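Local coordinates for protein ribonucleoside triphosphate reductase (Lactobacillus leichmannii, PDB 1L1L) that probably reduces ribonucleoside triphosphates to 2'-deoxyribonucleoside triphosphates using a B12 cofactor, acting as an allosterically regulated monomer, at residues F121-P126 and R169-Q174; P126-D131 and G140-A145; K144-P149 and L237-T242; F152-L157 and N306-A311; V178-D183 and P244-K249. All coordinates share one frame; numbering follows the deposited sequence.

Contact 1. Residues F121-P126 and R169-Q174; sequences FVAIRP and RSNISQ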
# COMPACT_ATOMS: atom_id res chain seq x y z
N PHE A 121 2.48 6.89 -7.71
CA PHE A 121 2.78 8.28 -7.41
C PHE A 121 2.41 9.12 -8.63
O PHE A 121 2.51 8.65 -9.75
CB PHE A 121 4.25 8.53 -7.12
CG PHE A 121 4.59 9.99 -7.03
CD1 PHE A 121 4.26 10.72 -5.89
CD2 PHE A 121 5.11 10.65 -8.13
CE1 PHE A 121 4.44 12.11 -5.86
CE2 PHE A 121 5.30 12.04 -8.11
CZ PHE A 121 4.96 12.76 -6.97
N VAL A 122 1.97 10.36 -8.42
CA VAL A 122 1.63 11.22 -9.54
C VAL A 122 1.73 12.68 -9.10
O VAL A 122 1.34 13.01 -7.98
CB VAL A 122 0.21 10.94 -10.09
CG1 VAL A 122 -0.84 11.23 -9.03
CG2 VAL A 122 -0.05 11.78 -11.33
N ALA A 123 2.30 13.53 -9.95
CA ALA A 123 2.45 14.96 -9.67
C ALA A 123 1.15 15.69 -10.05
O ALA A 123 0.62 15.48 -11.14
CB ALA A 123 3.64 15.53 -10.46
N ILE A 124 0.64 16.53 -9.15
CA ILE A 124 -0.59 17.26 -9.44
C ILE A 124 -0.29 18.53 -10.22
O ILE A 124 -0.26 19.63 -9.66
CB ILE A 124 -1.36 17.64 -8.14
CG1 ILE A 124 -1.60 16.40 -7.28
CG2 ILE A 124 -2.71 18.25 -8.50
CD1 ILE A 124 -2.30 15.28 -8.02
N ARG A 125 -0.06 18.36 -11.52
CA ARG A 125 0.20 19.46 -12.44
C ARG A 125 -0.46 19.08 -13.76
O ARG A 125 -0.52 17.90 -14.11
CB ARG A 125 1.70 19.65 -12.66
CG ARG A 125 2.41 18.43 -13.22
CD ARG A 125 3.80 18.80 -13.71
NE ARG A 125 4.65 17.64 -13.99
CZ ARG A 125 5.44 17.06 -13.09
NH1 ARG A 125 5.50 17.52 -11.85
NH2 ARG A 125 6.17 16.00 -13.44
N PRO A 126 -0.96 20.08 -14.51
CA PRO A 126 -1.59 19.75 -15.79
C PRO A 126 -0.67 18.87 -16.62
O PRO A 126 0.53 19.10 -16.69
CB PRO A 126 -1.82 21.13 -16.42
CG PRO A 126 -2.10 21.98 -15.20
CD PRO A 126 -1.01 21.53 -14.24
N ARG A 169 4.48 23.50 -4.19
CA ARG A 169 4.09 24.79 -4.77
C ARG A 169 4.40 24.78 -6.26
O ARG A 169 3.59 25.23 -7.08
CB ARG A 169 4.82 25.95 -4.07
CG ARG A 169 4.27 26.30 -2.68
CD ARG A 169 5.02 27.50 -2.09
NE ARG A 169 4.61 27.85 -0.73
CZ ARG A 169 3.46 28.44 -0.40
NH1 ARG A 169 2.57 28.76 -1.33
NH2 ARG A 169 3.21 28.74 0.87
N SER A 170 5.55 24.22 -6.62
CA SER A 170 5.97 24.16 -8.02
C SER A 170 4.95 23.52 -8.95
O SER A 170 4.91 23.85 -10.14
CB SER A 170 7.30 23.42 -8.14
OG SER A 170 7.16 22.07 -7.73
N ASN A 171 4.14 22.59 -8.45
CA ASN A 171 3.14 21.97 -9.32
C ASN A 171 1.86 22.81 -9.29
O ASN A 171 1.26 23.07 -10.32
CB ASN A 171 2.82 20.52 -8.89
CG ASN A 171 3.99 19.56 -9.07
OD1 ASN A 171 4.65 19.55 -10.10
ND2 ASN A 171 4.23 18.73 -8.05
N ILE A 172 1.44 23.23 -8.11
CA ILE A 172 0.23 24.02 -8.01
C ILE A 172 0.30 25.30 -8.85
O ILE A 172 -0.70 25.72 -9.43
CB ILE A 172 -0.09 24.40 -6.54
CG1 ILE A 172 -0.30 23.13 -5.71
CG2 ILE A 172 -1.35 25.25 -6.48
CD1 ILE A 172 -1.34 22.20 -6.29
N SER A 173 1.49 25.90 -8.95
CA SER A 173 1.64 27.13 -9.72
C SER A 173 1.46 26.86 -11.21
O SER A 173 1.20 27.78 -11.99
CB SER A 173 3.02 27.76 -9.48
OG SER A 173 4.05 27.06 -10.16
N GLN A 174 1.58 25.60 -11.61
CA GLN A 174 1.43 25.22 -13.01
C GLN A 174 -0.04 25.13 -13.42
O GLN A 174 -0.36 25.05 -14.60
CB GLN A 174 2.12 23.89 -13.28
CG GLN A 174 3.62 23.93 -13.14
CD GLN A 174 4.28 22.65 -13.62
OE1 GLN A 174 4.11 22.25 -14.77
NE2 GLN A 174 5.04 22.00 -12.74
O HOH W 1 2.12 21.31 -16.31
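Arg-125 and Asn-171 are turned toward each other by their first torsions: Arg-125 puts CG between its backbone N and carbonyl carbon (chi1 59°) and then runs extended to NE, whereas Asn-171 keeps CG beside its backbone N (chi1 -67°). Arg-125 NH1 thereby donates to Asn-171 OD1 over 2.8 Å. The oxygen lies at the edge of the guanidinium and in its plane, yet the bond is bent (141° at the hydrogen), and the donor is tilted out of the carbonyl plane of the amide. A salt bridge from Arg-125 NH2 to Glu-403 holds the second terminal nitrogen. The contact joins the exit of strand 119-123 to helix 169-172, which follows the neighbouring parallel strand 162-166 of the alpha-beta barrel. Where the first strand ends, Ile-124 centres an inverse gamma turn; Ile-124 O lies 3.3 Å from Asn-171 CB, buried and with no hydrogen-bond partner in the model. Further along, the Gln-174 amide runs beside the arginine, nearly parallel to the guanidinium plane, with NE2 3.6 Å from Arg-125 CD. The amide is oriented by two bonds. Gln-174 NE2 donates to Ser-170 O at 3.2 Å, and a water donates to both Gln-174 OE1 and Pro-126 O, each 2.7 Å from it. Pro-126 CG rests 3.6 Å from Gln-174 O.

Contact 2. Residues P126-D131 and G140-A145; sequences PQKYGD and GKQEKA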
# COMPACT_ATOMS: atom_id res chain seq x y z
N PRO A 126 -0.96 20.08 -14.51
CA PRO A 126 -1.59 19.75 -15.79
C PRO A 126 -0.67 18.87 -16.62
O PRO A 126 0.53 19.10 -16.69
CB PRO A 126 -1.82 21.13 -16.42
CG PRO A 126 -2.10 21.98 -15.20
CD PRO A 126 -1.01 21.53 -14.24
N GLN A 127 -1.23 17.83 -17.23
CA GLN A 127 -0.45 16.90 -18.04
C GLN A 127 -1.30 16.36 -19.18
O GLN A 127 -2.53 16.46 -19.15
CB GLN A 127 0.02 15.70 -17.20
CG GLN A 127 0.98 16.02 -16.08
CD GLN A 127 1.33 14.79 -15.26
OE1 GLN A 127 1.76 13.77 -15.80
NE2 GLN A 127 1.14 14.89 -13.95
N LYS A 128 -0.64 15.76 -20.16
CA LYS A 128 -1.35 15.16 -21.29
C LYS A 128 -1.73 13.74 -20.88
O LYS A 128 -1.00 13.09 -20.13
CB LYS A 128 -0.43 15.10 -22.52
CG LYS A 128 0.77 14.20 -22.33
CD LYS A 128 1.64 14.14 -23.57
CE LYS A 128 2.80 13.17 -23.38
NZ LYS A 128 3.70 13.09 -24.57
N TYR A 129 -2.87 13.26 -21.37
CA TYR A 129 -3.32 11.91 -21.06
C TYR A 129 -2.48 10.91 -21.85
O TYR A 129 -2.30 9.76 -21.43
CB TYR A 129 -4.79 11.72 -21.42
CG TYR A 129 -5.75 12.23 -20.39
CD1 TYR A 129 -5.94 13.60 -20.17
CD2 TYR A 129 -6.48 11.34 -19.60
CE1 TYR A 129 -6.82 14.06 -19.19
CE2 TYR A 129 -7.36 11.79 -18.63
CZ TYR A 129 -7.53 13.14 -18.42
OH TYR A 129 -8.37 13.56 -17.42
N GLY A 130 -1.97 11.35 -22.99
CA GLY A 130 -1.17 10.49 -23.83
C GLY A 130 -2.04 9.36 -24.35
O GLY A 130 -3.25 9.37 -24.14
N ASP A 131 -1.43 8.39 -25.03
CA ASP A 131 -2.18 7.26 -25.56
C ASP A 131 -2.42 6.25 -24.45
O ASP A 131 -1.65 5.30 -24.27
CB ASP A 131 -1.42 6.61 -26.72
CG ASP A 131 -2.22 5.50 -27.40
OD1 ASP A 131 -3.42 5.73 -27.68
OD2 ASP A 131 -1.65 4.42 -27.65
N GLY A 140 -7.14 16.00 -27.19
CA GLY A 140 -6.26 15.36 -28.14
C GLY A 140 -5.35 14.52 -27.28
O GLY A 140 -5.36 14.64 -26.06
N LYS A 141 -4.54 13.66 -27.89
CA LYS A 141 -3.65 12.82 -27.11
C LYS A 141 -2.59 13.66 -26.40
O LYS A 141 -2.50 13.66 -25.17
CB LYS A 141 -2.99 11.78 -28.01
CG LYS A 141 -2.94 10.39 -27.41
CD LYS A 141 -4.02 9.50 -27.99
CE LYS A 141 -3.70 9.11 -29.43
NZ LYS A 141 -4.68 8.13 -29.96
N GLN A 142 -1.80 14.39 -27.18
CA GLN A 142 -0.72 15.21 -26.63
C GLN A 142 -1.17 16.52 -25.98
O GLN A 142 -0.33 17.34 -25.61
CB GLN A 142 0.30 15.53 -27.72
CG GLN A 142 0.61 14.34 -28.61
CD GLN A 142 0.84 13.07 -27.81
OE1 GLN A 142 1.76 12.99 -27.00
NE2 GLN A 142 -0.02 12.08 -28.04
N GLU A 143 -2.47 16.71 -25.83
CA GLU A 143 -3.00 17.93 -25.23
C GLU A 143 -3.06 17.87 -23.70
O GLU A 143 -3.71 16.99 -23.13
CB GLU A 143 -4.40 18.22 -25.78
CG GLU A 143 -5.07 19.44 -25.18
CD GLU A 143 -6.40 19.74 -25.84
OE1 GLU A 143 -7.07 20.70 -25.40
OE2 GLU A 143 -6.76 19.03 -26.80
N LYS A 144 -2.41 18.82 -23.04
CA LYS A 144 -2.37 18.88 -21.58
C LYS A 144 -3.70 19.32 -20.98
O LYS A 144 -4.35 20.24 -21.49
CB LYS A 144 -1.26 19.82 -21.12
CG LYS A 144 0.14 19.37 -21.51
CD LYS A 144 1.20 20.20 -20.80
CE LYS A 144 2.60 19.70 -21.13
NZ LYS A 144 3.62 20.39 -20.29
N ALA A 145 -4.10 18.68 -19.88
CA ALA A 145 -5.35 18.99 -19.21
C ALA A 145 -5.17 19.02 -17.70
O ALA A 145 -4.42 18.23 -17.14
CB ALA A 145 -6.41 17.98 -19.59
O HOH W 2 2.92 18.69 -17.35
O HOH W 3 -4.84 14.86 -23.06
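The Tyr-129 ring meets Ala-145 edge-on, the methyl CB lying in the ring plane 4.0 Å from CE1, while the hydroxyl is hydrogen-bonded to Ser-147 and Ser-151. A second flat group, the Gln-142 amide, is approached end-on: Lys-128 NZ donates to Gln-142 OE1 at 3.1 Å, almost in line with the C=O bond. Lys-128 gets there with a chain fully extended beyond CG, lying alongside the glutamine. Between these side chains runs a short, weakly bonded beta hairpin with a long connection. Gln-127 and Ala-145 form its antiparallel hydrogen-bonded pair, with Ala-145 N to Gln-127 O 2.8 Å and Gln-127 N to Ala-145 O 3.2 Å. Past the strands, Gly-130 N still reaches Lys-141 O at 3.2 Å. The bent side chain of Lys-141 passes its CG 3.4 Å from Gly-130 C and then runs beside Asp-131, where NZ makes a salt bridge with OD1 at 3.5 Å. The amide oxygen of Gln-127 accepts from Asn-415.

Contact 3. Residues K144-P149 and L237-T242; sequences KAVSMP and LHFAQT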
# COMPACT_ATOMS: atom_id res chain seq x y z
N LYS A 144 -2.41 18.82 -23.04
CA LYS A 144 -2.37 18.88 -21.58
C LYS A 144 -3.70 19.32 -20.98
O LYS A 144 -4.35 20.24 -21.49
CB LYS A 144 -1.26 19.82 -21.12
CG LYS A 144 0.14 19.37 -21.51
CD LYS A 144 1.20 20.20 -20.80
CE LYS A 144 2.60 19.70 -21.13
NZ LYS A 144 3.62 20.39 -20.29
N ALA A 145 -4.10 18.68 -19.88
CA ALA A 145 -5.35 18.99 -19.21
C ALA A 145 -5.17 19.02 -17.70
O ALA A 145 -4.42 18.23 -17.14
CB ALA A 145 -6.41 17.98 -19.59
N VAL A 146 -5.89 19.93 -17.05
CA VAL A 146 -5.83 20.06 -15.60
C VAL A 146 -6.33 18.80 -14.90
O VAL A 146 -5.89 18.48 -13.80
CB VAL A 146 -6.67 21.25 -15.13
CG1 VAL A 146 -6.71 21.29 -13.62
CG2 VAL A 146 -6.09 22.54 -15.68
N SER A 147 -7.25 18.09 -15.54
CA SER A 147 -7.86 16.89 -14.98
C SER A 147 -6.99 15.62 -15.02
O SER A 147 -7.25 14.68 -14.28
CB SER A 147 -9.17 16.59 -15.71
OG SER A 147 -8.91 16.21 -17.05
N MET A 148 -5.98 15.60 -15.88
CA MET A 148 -5.15 14.40 -16.01
C MET A 148 -4.65 13.75 -14.70
O MET A 148 -4.98 12.59 -14.42
CB MET A 148 -3.96 14.68 -16.93
CG MET A 148 -3.16 13.44 -17.33
SD MET A 148 -2.18 12.74 -15.94
CE MET A 148 -1.23 11.44 -16.80
N PRO A 149 -3.86 14.47 -13.88
CA PRO A 149 -3.38 13.86 -12.63
C PRO A 149 -4.46 13.36 -11.70
O PRO A 149 -4.26 12.39 -10.95
CB PRO A 149 -2.55 14.98 -12.00
CG PRO A 149 -3.23 16.23 -12.50
CD PRO A 149 -3.48 15.88 -13.96
N LEU A 237 -13.86 21.71 -17.54
CA LEU A 237 -14.79 22.76 -17.96
C LEU A 237 -14.58 24.06 -17.19
O LEU A 237 -15.24 25.07 -17.45
CB LEU A 237 -16.24 22.31 -17.79
CG LEU A 237 -16.80 21.30 -18.78
CD1 LEU A 237 -18.27 21.05 -18.46
CD2 LEU A 237 -16.65 21.83 -20.21
N HIS A 238 -13.68 24.03 -16.22
CA HIS A 238 -13.40 25.21 -15.43
C HIS A 238 -12.25 26.01 -16.04
O HIS A 238 -11.95 27.11 -15.57
CB HIS A 238 -13.03 24.83 -13.99
CG HIS A 238 -14.20 24.43 -13.14
ND1 HIS A 238 -14.85 23.23 -13.28
CD2 HIS A 238 -14.82 25.08 -12.12
CE1 HIS A 238 -15.83 23.15 -12.40
NE2 HIS A 238 -15.84 24.26 -11.68
N PHE A 239 -11.63 25.47 -17.08
CA PHE A 239 -10.49 26.12 -17.72
C PHE A 239 -10.65 26.34 -19.23
O PHE A 239 -10.91 25.41 -19.99
CB PHE A 239 -9.22 25.31 -17.44
CG PHE A 239 -9.02 24.99 -15.98
CD1 PHE A 239 -9.76 23.97 -15.36
CD2 PHE A 239 -8.14 25.74 -15.20
CE1 PHE A 239 -9.62 23.71 -14.00
CE2 PHE A 239 -8.00 25.48 -13.83
CZ PHE A 239 -8.74 24.47 -13.23
N ALA A 240 -10.47 27.59 -19.64
CA ALA A 240 -10.61 27.97 -21.04
C ALA A 240 -9.82 27.10 -22.02
O ALA A 240 -10.30 26.80 -23.11
CB ALA A 240 -10.20 29.43 -21.22
N GLN A 241 -8.62 26.68 -21.62
CA GLN A 241 -7.77 25.85 -22.47
C GLN A 241 -8.46 24.58 -22.95
O GLN A 241 -8.15 24.07 -24.03
CB GLN A 241 -6.50 25.47 -21.71
CG GLN A 241 -6.76 24.54 -20.53
CD GLN A 241 -5.51 24.26 -19.73
OE1 GLN A 241 -4.99 25.14 -19.05
NE2 GLN A 241 -5.02 23.02 -19.80
N THR A 242 -9.39 24.07 -22.15
CA THR A 242 -10.12 22.86 -22.48
C THR A 242 -11.62 23.12 -22.50
O THR A 242 -12.42 22.24 -22.19
CB THR A 242 -9.82 21.73 -21.46
OG1 THR A 242 -9.98 22.24 -20.13
CG2 THR A 242 -8.41 21.21 -21.64
O HOH W 4 -8.02 21.40 -18.30
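Apolar packing centres on Val-146 and Phe-239. Val-146 CG2 makes a CH-pi contact over the middle of the Phe-239 ring, 3.7 Å from the centroid and only 7° off the ring normal. The other branch, CG1, stands anti to the backbone N (chi1 174°), which carries it to the CZ-CE1 rim on the same side of the ring, 3.8 Å from Phe-239 CZ. The two side chains cross at about a right angle, and both valine methyls sit on the same side of the ring. Ile-235 backs the valine and Pro-176 touches the phenylalanine. A looser methyl contact, Ala-145 CB to Thr-242 CG2 at 4.3 Å, lies beside them.

These residues belong to turns next to helices. A type I beta turn from Ala-145 to Met-148 leads from the strand at 144-145 into helix 148-158, and 237-242 is the loop leaving helix 224-236, within the insertion domain of the B12-dependent reductase family.

Direct polar contact is slight. Gln-241 NE2 donates to Lys-144 O in a weak, bent bond of 3.3 Å, at the end of a side chain extended beyond CG.

Water supplies the remaining link: one molecule accepts from Val-146 N at 2.9 Å and donates to Thr-242 OG1 at 2.8 Å. That hydroxyl is also hydrogen-bonded to Asp-236 O, which ties the bridged threonine back to the end of helix 224-236.

Contact 4. Residues F152-L157 and N306-A311; sequences FLFDEL and NLIGKA. Unlike the reference sequence in segment 152-157: Phe-152 (reference Cys).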
# COMPACT_ATOMS: atom_id res chain seq x y z
N PHE A 152 -5.78 10.06 -13.13
CA PHE A 152 -4.81 9.00 -12.86
C PHE A 152 -5.04 8.49 -11.44
O PHE A 152 -5.19 7.29 -11.20
CB PHE A 152 -3.38 9.52 -12.99
CG PHE A 152 -2.34 8.47 -12.72
CD1 PHE A 152 -1.94 7.59 -13.73
CD2 PHE A 152 -1.82 8.30 -11.44
CE1 PHE A 152 -1.05 6.55 -13.47
CE2 PHE A 152 -0.93 7.26 -11.17
CZ PHE A 152 -0.55 6.39 -12.18
N LEU A 153 -5.06 9.43 -10.49
CA LEU A 153 -5.28 9.06 -9.10
C LEU A 153 -6.62 8.34 -8.90
O LEU A 153 -6.68 7.30 -8.24
CB LEU A 153 -5.21 10.31 -8.21
CG LEU A 153 -5.54 10.13 -6.73
CD1 LEU A 153 -4.49 10.81 -5.89
CD2 LEU A 153 -6.91 10.70 -6.45
N PHE A 154 -7.68 8.90 -9.48
CA PHE A 154 -9.04 8.36 -9.39
C PHE A 154 -9.06 6.91 -9.91
O PHE A 154 -9.61 6.00 -9.29
CB PHE A 154 -9.98 9.24 -10.23
CG PHE A 154 -11.46 9.06 -9.95
CD1 PHE A 154 -11.92 8.23 -8.93
CD2 PHE A 154 -12.40 9.76 -10.71
CE1 PHE A 154 -13.28 8.10 -8.66
CE2 PHE A 154 -13.76 9.64 -10.45
CZ PHE A 154 -14.21 8.81 -9.43
N ASP A 155 -8.43 6.71 -11.06
CA ASP A 155 -8.41 5.38 -11.69
C ASP A 155 -7.68 4.33 -10.83
O ASP A 155 -8.26 3.30 -10.49
CB ASP A 155 -7.77 5.50 -13.08
CG ASP A 155 -7.85 4.20 -13.88
OD1 ASP A 155 -8.92 3.56 -13.84
OD2 ASP A 155 -6.86 3.84 -14.54
N GLU A 156 -6.44 4.61 -10.45
CA GLU A 156 -5.68 3.67 -9.64
C GLU A 156 -6.36 3.42 -8.30
O GLU A 156 -6.33 2.31 -7.77
CB GLU A 156 -4.25 4.18 -9.44
CG GLU A 156 -3.46 4.33 -10.73
CD GLU A 156 -3.52 3.09 -11.62
OE1 GLU A 156 -3.58 1.96 -11.08
OE2 GLU A 156 -3.48 3.25 -12.87
N LEU A 157 -6.99 4.46 -7.74
CA LEU A 157 -7.70 4.28 -6.48
C LEU A 157 -8.90 3.33 -6.67
O LEU A 157 -9.16 2.49 -5.83
CB LEU A 157 -8.21 5.63 -5.93
CG LEU A 157 -7.22 6.57 -5.21
CD1 LEU A 157 -7.90 7.96 -4.95
CD2 LEU A 157 -6.76 5.94 -3.92
N ASN A 306 -8.56 14.36 -1.98
CA ASN A 306 -9.17 13.76 -0.81
C ASN A 306 -10.63 13.41 -1.05
O ASN A 306 -11.09 12.36 -0.61
CB ASN A 306 -9.10 14.71 0.39
CG ASN A 306 -7.67 14.93 0.90
OD1 ASN A 306 -7.48 15.64 1.90
ND2 ASN A 306 -6.68 14.33 0.22
N LEU A 307 -11.35 14.30 -1.73
CA LEU A 307 -12.77 14.09 -2.02
C LEU A 307 -12.93 12.85 -2.91
O LEU A 307 -13.87 12.08 -2.76
CB LEU A 307 -13.36 15.31 -2.73
CG LEU A 307 -13.56 16.56 -1.85
CD1 LEU A 307 -13.95 17.77 -2.70
CD2 LEU A 307 -14.63 16.26 -0.81
N ILE A 308 -11.99 12.70 -3.83
CA ILE A 308 -11.98 11.56 -4.74
C ILE A 308 -11.75 10.28 -3.92
O ILE A 308 -12.53 9.31 -4.01
CB ILE A 308 -10.87 11.73 -5.81
CG1 ILE A 308 -11.21 12.92 -6.71
CG2 ILE A 308 -10.71 10.44 -6.64
CD1 ILE A 308 -10.16 13.25 -7.77
N GLY A 309 -10.70 10.29 -3.11
CA GLY A 309 -10.39 9.13 -2.29
C GLY A 309 -11.57 8.78 -1.42
O GLY A 309 -11.89 7.61 -1.23
N LYS A 310 -12.23 9.79 -0.89
CA LYS A 310 -13.40 9.56 -0.05
C LYS A 310 -14.52 8.85 -0.82
O LYS A 310 -15.20 7.98 -0.28
CB LYS A 310 -13.94 10.90 0.48
CG LYS A 310 -15.21 10.75 1.30
CD LYS A 310 -15.87 12.09 1.53
CE LYS A 310 -17.05 11.94 2.48
NZ LYS A 310 -17.78 13.22 2.61
N ALA A 311 -14.70 9.22 -2.08
CA ALA A 311 -15.77 8.62 -2.88
C ALA A 311 -15.50 7.13 -3.17
O ALA A 311 -16.44 6.34 -3.33
CB ALA A 311 -15.93 9.39 -4.19
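Ile-308 is the main projection of this interface, and its CG2 methyl fills a hollow lined by Leu-153, Phe-154 and Leu-157. The tightest approach is to the phenylalanine, where Ile-308 CG2 comes within 3.4 Å of Phe-154 CD1, oblique to the ring. On another wall of the hollow Leu-153 CD2 lies 3.8 Å from the same methyl, and Leu-157 CD1 closes it more loosely at 4.1 Å from Ile-308 CG2. The methyl reaches this place because it is anti to the backbone N of Ile-308, while CG1, beside that N (chi1 -66°), takes the other branch.

The two helix segments run in the same general direction, their axes 9.9 Å apart at closest and crossing at -21°. They belong to the helical layer that packs on the strands of the alpha-beta barrel. Helix 148-158 forms the beta-alpha-beta crossover between the adjacent parallel strands 119-123 and 162-166, and helix 298-313 precedes the next strand, 322-327.

A second, complementary fit runs the other way. Gly-309, lacking a side chain, offers a shallow surface to Leu-157, whose CD1 rests 3.8 Å from Gly-309 CA. Leu-153 and Leu-157 also touch Val-163 of the sheet beneath, and Phe-154 reaches Met-280 of helix 275-289. No hydrogen bond crosses the interface, which is buried and wholly apolar in its side-chain contacts.

Contact 5. Residues V178-D183 and P244-K249; sequences VDFAID and PDRKQK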
# COMPACT_ATOMS: atom_id res chain seq x y z
N VAL A 178 -8.81 29.52 -12.49
CA VAL A 178 -10.12 28.90 -12.67
C VAL A 178 -10.96 29.89 -13.47
O VAL A 178 -11.54 30.82 -12.91
CB VAL A 178 -10.81 28.62 -11.31
CG1 VAL A 178 -12.14 27.93 -11.54
CG2 VAL A 178 -9.90 27.75 -10.43
N ASP A 179 -11.01 29.69 -14.79
CA ASP A 179 -11.75 30.56 -15.70
C ASP A 179 -13.27 30.61 -15.61
O ASP A 179 -13.86 31.68 -15.79
CB ASP A 179 -11.37 30.23 -17.14
CG ASP A 179 -10.01 30.76 -17.52
OD1 ASP A 179 -9.46 30.32 -18.55
OD2 ASP A 179 -9.48 31.63 -16.78
N PHE A 180 -13.93 29.48 -15.34
CA PHE A 180 -15.39 29.46 -15.28
C PHE A 180 -15.98 28.70 -14.10
O PHE A 180 -15.56 27.59 -13.79
CB PHE A 180 -15.97 28.85 -16.56
CG PHE A 180 -15.27 29.28 -17.81
CD1 PHE A 180 -15.26 30.61 -18.21
CD2 PHE A 180 -14.61 28.34 -18.60
CE1 PHE A 180 -14.60 31.01 -19.37
CE2 PHE A 180 -13.95 28.72 -19.76
CZ PHE A 180 -13.94 30.06 -20.15
N ALA A 181 -16.97 29.31 -13.46
CA ALA A 181 -17.67 28.65 -12.36
C ALA A 181 -18.73 27.83 -13.07
O ALA A 181 -19.60 28.39 -13.74
CB ALA A 181 -18.31 29.67 -11.45
N ILE A 182 -18.67 26.51 -12.93
CA ILE A 182 -19.62 25.64 -13.61
C ILE A 182 -20.91 25.36 -12.86
O ILE A 182 -20.90 25.09 -11.66
CB ILE A 182 -18.96 24.29 -13.97
CG1 ILE A 182 -17.72 24.52 -14.83
CG2 ILE A 182 -19.96 23.38 -14.68
CD1 ILE A 182 -17.99 25.24 -16.14
N ASP A 183 -22.02 25.42 -13.58
CA ASP A 183 -23.33 25.12 -13.01
C ASP A 183 -23.49 23.61 -13.21
O ASP A 183 -23.46 23.13 -14.35
CB ASP A 183 -24.43 25.87 -13.77
CG ASP A 183 -25.80 25.62 -13.18
OD1 ASP A 183 -25.95 25.75 -11.95
OD2 ASP A 183 -26.74 25.29 -13.95
N PRO A 244 -13.20 25.92 -25.08
CA PRO A 244 -13.30 27.08 -25.98
C PRO A 244 -14.69 27.74 -26.00
O PRO A 244 -14.80 28.96 -25.92
CB PRO A 244 -12.90 26.49 -27.34
CG PRO A 244 -13.27 25.03 -27.22
CD PRO A 244 -12.80 24.71 -25.82
N ASP A 245 -15.73 26.92 -26.09
CA ASP A 245 -17.11 27.43 -26.13
C ASP A 245 -17.55 28.18 -24.89
O ASP A 245 -18.68 28.66 -24.82
CB ASP A 245 -18.08 26.28 -26.39
CG ASP A 245 -18.14 25.90 -27.85
OD1 ASP A 245 -17.08 25.81 -28.49
OD2 ASP A 245 -19.27 25.67 -28.34
N ARG A 246 -16.66 28.27 -23.90
CA ARG A 246 -16.97 28.99 -22.67
C ARG A 246 -18.30 28.51 -22.08
O ARG A 246 -19.02 29.28 -21.43
CB ARG A 246 -17.03 30.50 -22.96
CG ARG A 246 -15.97 30.94 -23.97
CD ARG A 246 -15.97 32.44 -24.24
NE ARG A 246 -14.84 33.11 -23.61
CZ ARG A 246 -14.83 33.57 -22.36
NH1 ARG A 246 -15.90 33.44 -21.59
NH2 ARG A 246 -13.74 34.14 -21.87
N LYS A 247 -18.62 27.24 -22.32
CA LYS A 247 -19.85 26.66 -21.80
C LYS A 247 -19.73 26.46 -20.29
O LYS A 247 -18.76 25.88 -19.81
CB LYS A 247 -20.12 25.33 -22.49
CG LYS A 247 -20.36 25.44 -23.98
CD LYS A 247 -20.37 24.08 -24.63
CE LYS A 247 -20.63 24.18 -26.13
NZ LYS A 247 -21.96 24.79 -26.42
N GLN A 248 -20.72 26.94 -19.55
CA GLN A 248 -20.71 26.83 -18.09
C GLN A 248 -21.93 26.10 -17.56
O GLN A 248 -22.35 26.32 -16.42
CB GLN A 248 -20.63 28.23 -17.46
CG GLN A 248 -19.51 29.10 -18.03
CD GLN A 248 -19.48 30.49 -17.41
OE1 GLN A 248 -19.09 31.46 -18.07
NE2 GLN A 248 -19.87 30.59 -16.14
N LYS A 249 -22.51 25.24 -18.39
CA LYS A 249 -23.67 24.47 -17.99
C LYS A 249 -23.41 22.99 -18.24
O LYS A 249 -23.36 22.54 -19.38
CB LYS A 249 -24.90 24.93 -18.77
CG LYS A 249 -25.31 26.36 -18.47
CD LYS A 249 -26.60 26.75 -19.20
CE LYS A 249 -27.04 28.16 -18.83
NZ LYS A 249 -28.33 28.56 -19.49
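The start of a parallel strand pair, 183-187 beside 249-253, is set up by Asp-183 and Gln-248. Asp-183 N donates to Gln-248 O at 3.0 Å in a nearly straight bond (165°). Over the residues before Asp-183, the side chain of Gln-248 lies across Phe-180 and donates from NE2 to Ala-181 O at 3.3 Å, the donor tilted from the carbonyl plane. CG of Gln-248, held beside its backbone N (chi1 -51°), is 3.8 Å from Phe-180 CB. The aromatic ring in turn presents CE1 to a face of the Arg-246 guanidinium, 3.5 Å from NH1, the two planes standing 72° apart. Ile-182 sends CD1 to within 3.7 Å of Gln-248 CA. Asp-183 and Lys-249 point their side chains to the same side of the sheet, though the lysine forms its salt bridge with Asp-212. Asp-183 is bonded through its backbone to Gln-248 and to Leu-250, the two residues flanking Lys-249, which is the signature of a parallel beta bridge.

From the N terminus, strand 119-123 opens contact 1, which closes the loop from 121 to 174 at helix 169-172. Nested within it, contact 2 folds the chain back as a small hairpin, starting at Pro-126, which the two share. Contact 3 begins on the strand where contact 2 ends and reaches forward to the loop after helix 224-236, crossing contact 1. Contact 4 starts on helix 148-158, crosses contacts 1 and 3, and joins that helix to helix 298-313. Contact 5 follows contact 1 in series, crosses contact 3 and nests within contact 4. Together they tie the start of the barrel, at strands 119-123 and 162-166, to the insertion domain of the B12-dependent reductase family.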